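Local atomic coordinates of subclass B1 metallo-beta-lactamase (Myroides odoratimimus, PDB entry 6T5L), a protein that probably hydrolyses the beta-lactam ring of antibiotics, carbapenems included, using zinc ions in its active site. Residues T95-D100 with K126-E131. Residues are numbered along the deposited sequence; the frame is centred on the assembly and turned at random.
With ZN (zinc ion), chain C; ZN (zinc ion), chain D.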
loop_
_atom_site.group_PDB
_atom_site.type_symbol
_atom_site.label_atom_id
_atom_site.label_comp_id
_atom_site.label_asym_id
_atom_site.label_seq_id
_atom_site.Cartn_x
_atom_site.Cartn_y
_atom_site.Cartn_z
ATOM N N THR A 95 1.716 0.106 4.845
ATOM C CA THR A 95 0.949 1.338 5.055
ATOM C C THR A 95 0.152 1.302 6.356
ATOM O O THR A 95 -0.325 2.365 6.778
ATOM C CB THR A 95 -0.002 1.649 3.863
ATOM O OG1 THR A 95 -0.958 0.591 3.699
ATOM C CG2 THR A 95 0.813 1.874 2.609
ATOM N N HIS A 96 -0.043 0.101 6.951
ATOM C CA HIS A 96 -0.479 -0.082 8.343
ATOM C C HIS A 96 -0.136 -1.508 8.811
ATOM O O HIS A 96 0.528 -2.284 8.116
ATOM C CB HIS A 96 -1.986 0.271 8.579
ATOM C CG HIS A 96 -2.990 -0.578 7.845
ATOM N ND1 HIS A 96 -3.234 -0.417 6.504
ATOM C CD2 HIS A 96 -3.926 -1.471 8.289
ATOM C CE1 HIS A 96 -4.217 -1.240 6.141
ATOM N NE2 HIS A 96 -4.632 -1.910 7.201
ATOM N N PHE A 97 -0.570 -1.845 10.018
ATOM C CA PHE A 97 -0.046 -3.022 10.711
ATOM C C PHE A 97 -0.828 -4.305 10.409
ATOM O O PHE A 97 -0.448 -5.360 10.900
ATOM C CB PHE A 97 -0.023 -2.771 12.225
ATOM C CG PHE A 97 -1.383 -2.779 12.861
ATOM C CD1 PHE A 97 -2.209 -1.667 12.824
ATOM C CD2 PHE A 97 -1.823 -3.907 13.538
ATOM C CE1 PHE A 97 -3.497 -1.698 13.438
ATOM C CE2 PHE A 97 -3.084 -3.938 14.168
ATOM C CZ PHE A 97 -3.919 -2.861 14.103
ATOM N N HIS A 98 -1.867 -4.270 9.586
ATOM C CA HIS A 98 -2.617 -5.496 9.325
ATOM C C HIS A 98 -1.875 -6.403 8.347
ATOM O O HIS A 98 -0.910 -5.995 7.699
ATOM C CB HIS A 98 -3.977 -5.171 8.734
ATOM C CG HIS A 98 -4.922 -4.632 9.737
ATOM N ND1 HIS A 98 -5.985 -3.824 9.404
ATOM C CD2 HIS A 98 -4.970 -4.807 11.077
ATOM C CE1 HIS A 98 -6.645 -3.510 10.507
ATOM N NE2 HIS A 98 -6.067 -4.119 11.533
ATOM N N ASP A 99 -2.417 -7.613 8.152
ATOM C CA ASP A 99 -1.704 -8.622 7.371
ATOM C C ASP A 99 -1.794 -8.392 5.869
ATOM O O ASP A 99 -0.946 -8.923 5.138
ATOM C CB ASP A 99 -2.203 -10.038 7.698
ATOM C CG ASP A 99 -1.516 -10.664 8.934
ATOM O OD1 ASP A 99 -0.507 -10.124 9.419
ATOM O OD2 ASP A 99 -1.987 -11.719 9.399
ATOM N N ASP A 100 -2.773 -7.601 5.373
ATOM C CA ASP A 100 -2.697 -7.173 3.970
ATOM C C ASP A 100 -1.692 -6.035 3.777
ATOM O O ASP A 100 -1.695 -5.370 2.702
ATOM C CB ASP A 100 -4.089 -6.814 3.373
ATOM C CG ASP A 100 -4.949 -5.849 4.230
ATOM O OD1 ASP A 100 -5.051 -6.001 5.469
ATOM O OD2 ASP A 100 -5.693 -5.027 3.643
ATOM N N LYS A 126 3.816 -4.023 17.921
ATOM C CA LYS A 126 4.371 -4.576 19.144
ATOM C C LYS A 126 3.275 -4.817 20.163
ATOM O O LYS A 126 3.305 -5.808 20.895
ATOM C CB LYS A 126 5.444 -3.658 19.713
ATOM C CG LYS A 126 6.148 -4.252 20.928
ATOM N N ASP A 127 2.300 -3.911 20.230
ATOM C CA ASP A 127 1.118 -4.156 21.043
ATOM C C ASP A 127 0.497 -5.498 20.683
ATOM O O ASP A 127 -0.062 -6.176 21.543
ATOM C CB ASP A 127 0.094 -3.032 20.840
ATOM C CG ASP A 127 0.497 -1.717 21.517
ATOM O OD1 ASP A 127 1.498 -1.701 22.279
ATOM O OD2 ASP A 127 -0.204 -0.696 21.269
ATOM N N ASN A 128 0.592 -5.904 19.420
ATOM C CA ASN A 128 -0.040 -7.127 18.956
ATOM C C ASN A 128 0.952 -8.286 18.861
ATOM O O ASN A 128 0.664 -9.297 18.208
ATOM C CB ASN A 128 -0.748 -6.864 17.625
ATOM C CG ASN A 128 -1.772 -5.717 17.729
ATOM O OD1 ASN A 128 -1.473 -4.638 18.242
ATOM N ND2 ASN A 128 -2.991 -5.972 17.277
ATOM N N GLY A 129 2.094 -8.178 19.546
ATOM C CA GLY A 129 3.014 -9.285 19.693
ATOM C C GLY A 129 4.015 -9.456 18.574
ATOM O O GLY A 129 4.821 -10.404 18.629
ATOM N N GLN A 130 3.991 -8.588 17.563
ATOM C CA GLN A 130 4.874 -8.726 16.422
ATOM C C GLN A 130 5.903 -7.602 16.375
ATOM O O GLN A 130 5.597 -6.434 16.647
ATOM C CB GLN A 130 4.113 -8.736 15.093
ATOM C CG GLN A 130 2.774 -9.420 15.089
ATOM C CD GLN A 130 2.312 -9.705 13.669
ATOM O OE1 GLN A 130 3.123 -9.757 12.740
ATOM N NE2 GLN A 130 1.007 -9.861 13.490
ATOM N N GLU A 131 7.116 -7.978 16.000
ATOM C CA GLU A 131 8.213 -7.072 15.729
ATOM C C GLU A 131 8.790 -7.444 14.372
ATOM O O GLU A 131 8.826 -8.627 14.012
ATOM C CB GLU A 131 9.341 -7.202 16.755
ATOM C CG GLU A 131 9.037 -6.788 18.166
ATOM C CD GLU A 131 10.251 -6.954 19.074
ATOM O OE1 GLU A 131 11.337 -7.316 18.569
ATOM O OE2 GLU A 131 10.122 -6.718 20.291
HETATM ZN ZN ZN C . -6.328 -2.955 7.638
HETATM ZN ZN ZN D . -7.384 -3.618 4.111
HETATM O O HOH W 1 -6.373 -3.649 6.583
HETATM O O HOH W 2 -9.519 -2.849 4.555
#
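Phe97 meets the side chain of Asn128 at one corner of its ring: CE2 of Phe97 lies 4.2 Å from CG of Asn128, with the terminal amide beside it. The two side chains cross at roughly a right angle, and ring and amide planes are turned 58° against each other, so this is an oblique touch rather than a stack. Phe97 CG sits between its backbone N and carbonyl carbon (chi1 73°), which directs the ring toward the end of helix 119-127, and CD2 of His98 lies over one of its faces, 3.7 Å above the plane and offset toward the rim. A second, looser approach brings Asp99 OD1 to 4.4 Å from Gln130 NE2, too long for a hydrogen bond; no hydrogen bond joins the two segments.

His96 and His98, on either side of Phe97 in sequence, and Asp100 bind the metals. His96 NE2 and His98 ND1 hold the same zinc ion, each at 2.0 Å, with His161 as third protein ligand; Asp100 OD2 binds the second with Cys180 and His221. This is the HxHxD motif of the metallo-beta-lactamase fold, with Phe97 as its first variable residue. Across the contact, Gly129 is the C-prime residue of a Schellman motif that closes helix 119-127. The zinc loop, between edge strand 88-93 and helix 99-102, packs Phe97 along that helix's flank, from Thr121 to Leu124 and Leu125, and Asn128 follows the helix end.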